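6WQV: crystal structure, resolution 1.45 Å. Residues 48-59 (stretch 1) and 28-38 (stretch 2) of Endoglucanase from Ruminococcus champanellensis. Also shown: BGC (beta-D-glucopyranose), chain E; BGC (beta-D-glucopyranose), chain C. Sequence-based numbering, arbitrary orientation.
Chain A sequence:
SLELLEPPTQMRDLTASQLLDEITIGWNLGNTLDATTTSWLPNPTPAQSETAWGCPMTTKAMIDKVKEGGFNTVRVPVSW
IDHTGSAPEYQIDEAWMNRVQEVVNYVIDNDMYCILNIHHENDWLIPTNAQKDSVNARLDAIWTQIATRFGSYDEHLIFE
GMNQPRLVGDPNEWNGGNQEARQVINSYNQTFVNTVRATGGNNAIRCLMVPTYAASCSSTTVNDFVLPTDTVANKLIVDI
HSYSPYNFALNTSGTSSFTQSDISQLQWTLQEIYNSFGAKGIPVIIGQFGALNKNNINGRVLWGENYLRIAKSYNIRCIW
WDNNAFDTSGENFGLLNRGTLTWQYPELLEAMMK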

# COMPACT_ATOMS: atom_id res chain seq x y z
N GLN A 48 -6.59 21.04 0.05
CA GLN A 48 -7.64 20.66 -0.89
C GLN A 48 -7.54 19.19 -1.28
O GLN A 48 -8.55 18.50 -1.43
CB GLN A 48 -7.58 21.55 -2.13
CG GLN A 48 -8.11 22.95 -1.88
CD GLN A 48 -7.82 23.92 -3.01
OE1 GLN A 48 -6.88 23.74 -3.79
NE2 GLN A 48 -8.63 24.96 -3.10
N SER A 49 -6.31 18.69 -1.45
CA SER A 49 -6.13 17.28 -1.78
C SER A 49 -6.50 16.38 -0.60
O SER A 49 -7.27 15.43 -0.74
CB SER A 49 -4.68 17.01 -2.17
OG SER A 49 -4.33 17.65 -3.39
N GLU A 50 -5.92 16.66 0.58
CA GLU A 50 -6.06 15.74 1.70
C GLU A 50 -7.51 15.57 2.11
O GLU A 50 -7.89 14.49 2.59
CB GLU A 50 -5.21 16.24 2.87
CG GLU A 50 -5.22 15.32 4.09
CD GLU A 50 -4.13 15.63 5.12
OE1 GLU A 50 -3.28 16.51 4.87
OE2 GLU A 50 -4.14 14.97 6.19
N THR A 51 -8.34 16.60 1.93
CA THR A 51 -9.74 16.58 2.35
C THR A 51 -10.70 16.35 1.19
O THR A 51 -11.91 16.49 1.36
CB THR A 51 -10.09 17.88 3.08
OG1 THR A 51 -9.98 19.00 2.19
CG2 THR A 51 -9.18 18.10 4.28
N ALA A 52 -10.19 15.96 0.02
CA ALA A 52 -11.03 15.89 -1.16
C ALA A 52 -11.99 14.71 -1.14
O ALA A 52 -13.03 14.76 -1.81
CB ALA A 52 -10.16 15.84 -2.42
N TRP A 53 -11.67 13.65 -0.41
CA TRP A 53 -12.42 12.40 -0.47
C TRP A 53 -12.94 11.99 0.90
O TRP A 53 -12.83 10.83 1.31
CB TRP A 53 -11.56 11.27 -1.05
CG TRP A 53 -11.30 11.31 -2.53
CD1 TRP A 53 -11.78 12.20 -3.44
CD2 TRP A 53 -10.48 10.39 -3.26
NE1 TRP A 53 -11.31 11.89 -4.70
CE2 TRP A 53 -10.51 10.78 -4.61
CE3 TRP A 53 -9.73 9.27 -2.90
CZ2 TRP A 53 -9.81 10.09 -5.61
CZ3 TRP A 53 -9.03 8.58 -3.89
CH2 TRP A 53 -9.08 9.00 -5.23
N GLY A 54 -13.51 12.93 1.64
CA GLY A 54 -14.27 12.59 2.84
C GLY A 54 -13.46 12.36 4.09
O GLY A 54 -13.99 11.80 5.06
N CYS A 55 -12.20 12.78 4.11
CA CYS A 55 -11.41 12.65 5.31
C CYS A 55 -11.04 14.03 5.85
O CYS A 55 -10.86 14.98 5.07
CB CYS A 55 -10.14 11.86 5.00
SG CYS A 55 -10.49 10.13 4.59
N PRO A 56 -10.97 14.17 7.17
CA PRO A 56 -10.49 15.42 7.76
C PRO A 56 -8.97 15.49 7.65
O PRO A 56 -8.30 14.52 7.30
CB PRO A 56 -10.92 15.30 9.22
CG PRO A 56 -10.87 13.82 9.48
CD PRO A 56 -11.31 13.16 8.19
N MET A 57 -8.43 16.67 7.96
CA MET A 57 -6.99 16.79 8.07
C MET A 57 -6.46 15.79 9.10
O MET A 57 -6.98 15.69 10.21
CB MET A 57 -6.61 18.22 8.46
CG MET A 57 -6.86 19.25 7.37
SD MET A 57 -5.82 19.01 5.91
CE MET A 57 -4.22 19.14 6.68
N THR A 58 -5.44 15.03 8.72
CA THR A 58 -4.90 14.01 9.61
C THR A 58 -4.19 14.68 10.78
O THR A 58 -3.54 15.71 10.62
CB THR A 58 -3.91 13.12 8.87
OG1 THR A 58 -4.51 12.65 7.65
CG2 THR A 58 -3.48 11.91 9.72
N THR A 59 -4.35 14.10 11.97
CA THR A 59 -3.68 14.60 13.16
C THR A 59 -2.88 13.48 13.81
O THR A 59 -3.14 12.29 13.62
CB THR A 59 -4.68 15.11 14.19
OG1 THR A 59 -5.47 14.01 14.64
CG2 THR A 59 -5.56 16.19 13.60
C2 BGC E . -11.28 3.45 -2.05
C3 BGC E . -12.39 4.18 -2.74
C4 BGC E . -11.88 5.17 -3.75
C5 BGC E . -10.95 4.51 -4.75
C6 BGC E . -10.26 5.43 -5.71
C1 BGC E . -10.35 2.77 -3.06
O2 BGC E . -11.82 2.45 -1.15
O3 BGC E . -13.19 4.88 -1.72
O4 BGC E . -13.00 5.70 -4.55
O5 BGC E . -9.86 3.80 -4.02
O6 BGC E . -9.59 4.67 -6.71
C2 BGC C . -13.83 7.55 -5.77
C3 BGC C . -14.08 9.01 -5.75
C4 BGC C . -14.74 9.47 -4.46
C5 BGC C . -13.93 9.00 -3.25
C6 BGC C . -14.63 9.35 -1.95
C1 BGC C . -13.05 7.08 -4.56
O2 BGC C . -13.08 7.18 -6.93
O3 BGC C . -14.95 9.35 -6.86
O4 BGC C . -14.82 10.89 -4.44
O5 BGC C . -13.74 7.54 -3.28
O6 BGC C . -15.77 8.55 -1.82
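Stretch 2 (28-38) NLGNTLDATTT

Two largely non-regular segments can pack closely without a clear direct hydrogen bond between them, provided that side chains fill the gaps and water serves the backbone; this endoglucanase gives a compact example. Stretch 2 comes out of a strand that begins earlier in the chain, makes a type I turn from Thr 32 to Ala 35, closed by Ala 35 N to Thr 32 O at 3.1 Å, and continues as loop to Thr 38. Broadly, it runs against the order of stretch 1: Ser 49 lies by Ala 35, Glu 50 by Thr 32, and Thr 58 reaches back to Leu 29.

The walk begins in the last turn of a helix. Ser 49 O meets Ala 35 CB at 3.3 Å, while a water joins Ser 49 OG to Ala 35 O. Glu 50, extended with chi1 t, lays its CG 3.7 Å from Thr 32 CG2, and its OE1 is 3.6 Å from Leu 33 CD2. Beyond the helix, Ala 52 CB rests 3.9 Å from Thr 37 CG2.

Trp 53 gives the most area to the contact. Ala 35 CA sits 3.6 Å from the centroid of the Trp 53 six-membered ring, almost on its normal, in a CH-pi contact; over the opposite face lies O4 of the chain C glucose. The indole thus bridges protein and sugar, while Asn 31 ND2 donates to O3 of the chain E glucose at 2.9 Å.

A second water donates to Asn 31 O and Glu 50 O and accepts from Trp 53 N and Cys 55 N, tying together backbones that do not bond directly. Cys 55 SG then approaches Thr 32 OG1 at 3.6 Å. Finally, Thr 58 OG1 donates to Glu 50 OE2 at 2.8 Å, tying the loop back to the end of the helix, and touches Thr 32 CG2 at 3.4 Å.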

# COMPACT_ATOMS: atom_id res chain seq x y z
N ASN A 28 -3.88 1.36 6.86
CA ASN A 28 -3.69 2.33 5.78
C ASN A 28 -4.45 3.61 6.10
O ASN A 28 -5.64 3.56 6.43
CB ASN A 28 -4.27 1.84 4.45
CG ASN A 28 -3.37 0.88 3.69
OD1 ASN A 28 -2.48 1.30 2.95
ND2 ASN A 28 -3.63 -0.40 3.85
N LEU A 29 -3.78 4.76 5.92
CA LEU A 29 -4.42 6.08 5.93
C LEU A 29 -5.05 6.33 4.55
O LEU A 29 -4.55 7.10 3.72
CB LEU A 29 -3.37 7.14 6.26
CG LEU A 29 -3.84 8.58 6.43
CD1 LEU A 29 -4.65 8.76 7.71
CD2 LEU A 29 -2.68 9.55 6.41
N GLY A 30 -6.16 5.65 4.31
CA GLY A 30 -6.74 5.64 2.98
C GLY A 30 -7.58 6.86 2.64
O GLY A 30 -8.15 7.54 3.50
N ASN A 31 -7.68 7.13 1.33
CA ASN A 31 -8.48 8.22 0.77
C ASN A 31 -8.09 9.60 1.34
O ASN A 31 -8.94 10.48 1.49
CB ASN A 31 -9.98 7.97 0.93
CG ASN A 31 -10.55 7.04 -0.12
OD1 ASN A 31 -9.80 6.42 -0.88
ND2 ASN A 31 -11.87 6.93 -0.17
N THR A 32 -6.79 9.77 1.60
CA THR A 32 -6.26 10.94 2.28
C THR A 32 -5.21 11.58 1.39
O THR A 32 -5.55 12.33 0.47
CB THR A 32 -5.80 10.52 3.69
OG1 THR A 32 -6.90 9.88 4.37
CG2 THR A 32 -5.35 11.69 4.52
N LEU A 33 -3.91 11.34 1.63
CA LEU A 33 -2.88 11.91 0.75
C LEU A 33 -2.89 11.27 -0.63
O LEU A 33 -2.24 11.80 -1.55
CB LEU A 33 -1.50 11.80 1.40
CG LEU A 33 -1.38 12.44 2.79
CD1 LEU A 33 0.05 12.29 3.31
CD2 LEU A 33 -1.83 13.90 2.78
N ASP A 34 -3.63 10.16 -0.80
CA ASP A 34 -3.85 9.51 -2.08
C ASP A 34 -5.00 10.10 -2.88
O ASP A 34 -5.16 9.75 -4.06
CB ASP A 34 -4.09 7.99 -1.89
CG ASP A 34 -5.06 7.65 -0.75
OD1 ASP A 34 -4.93 8.22 0.36
OD2 ASP A 34 -5.94 6.79 -0.96
N ALA A 35 -5.81 10.99 -2.30
CA ALA A 35 -6.93 11.56 -3.04
C ALA A 35 -6.43 12.39 -4.21
O ALA A 35 -5.48 13.16 -4.09
CB ALA A 35 -7.78 12.42 -2.10
N THR A 36 -7.07 12.21 -5.36
CA THR A 36 -6.76 12.97 -6.56
C THR A 36 -7.91 13.90 -6.92
O THR A 36 -9.07 13.65 -6.58
CB THR A 36 -6.46 12.05 -7.76
OG1 THR A 36 -7.58 11.20 -8.01
CG2 THR A 36 -5.22 11.20 -7.50
N THR A 37 -7.57 14.99 -7.63
CA THR A 37 -8.52 15.98 -8.12
C THR A 37 -8.27 16.28 -9.59
O THR A 37 -8.74 17.30 -10.11
CB THR A 37 -8.41 17.27 -7.31
OG1 THR A 37 -7.11 17.85 -7.50
CG2 THR A 37 -8.60 16.99 -5.83
N THR A 38 -7.53 15.40 -10.26
CA THR A 38 -6.95 15.70 -11.56
C THR A 38 -7.98 16.14 -12.58
O THR A 38 -7.69 16.99 -13.44
CB THR A 38 -6.22 14.46 -12.06
OG1 THR A 38 -5.51 13.84 -10.97
CG2 THR A 38 -5.26 14.81 -13.17
O HOH W 1 -10.01 12.97 1.82
O HOH W 2 -13.47 8.16 2.01
O HOH W 3 -5.12 15.85 -5.21
O HOH W 4 -11.67 14.70 -6.44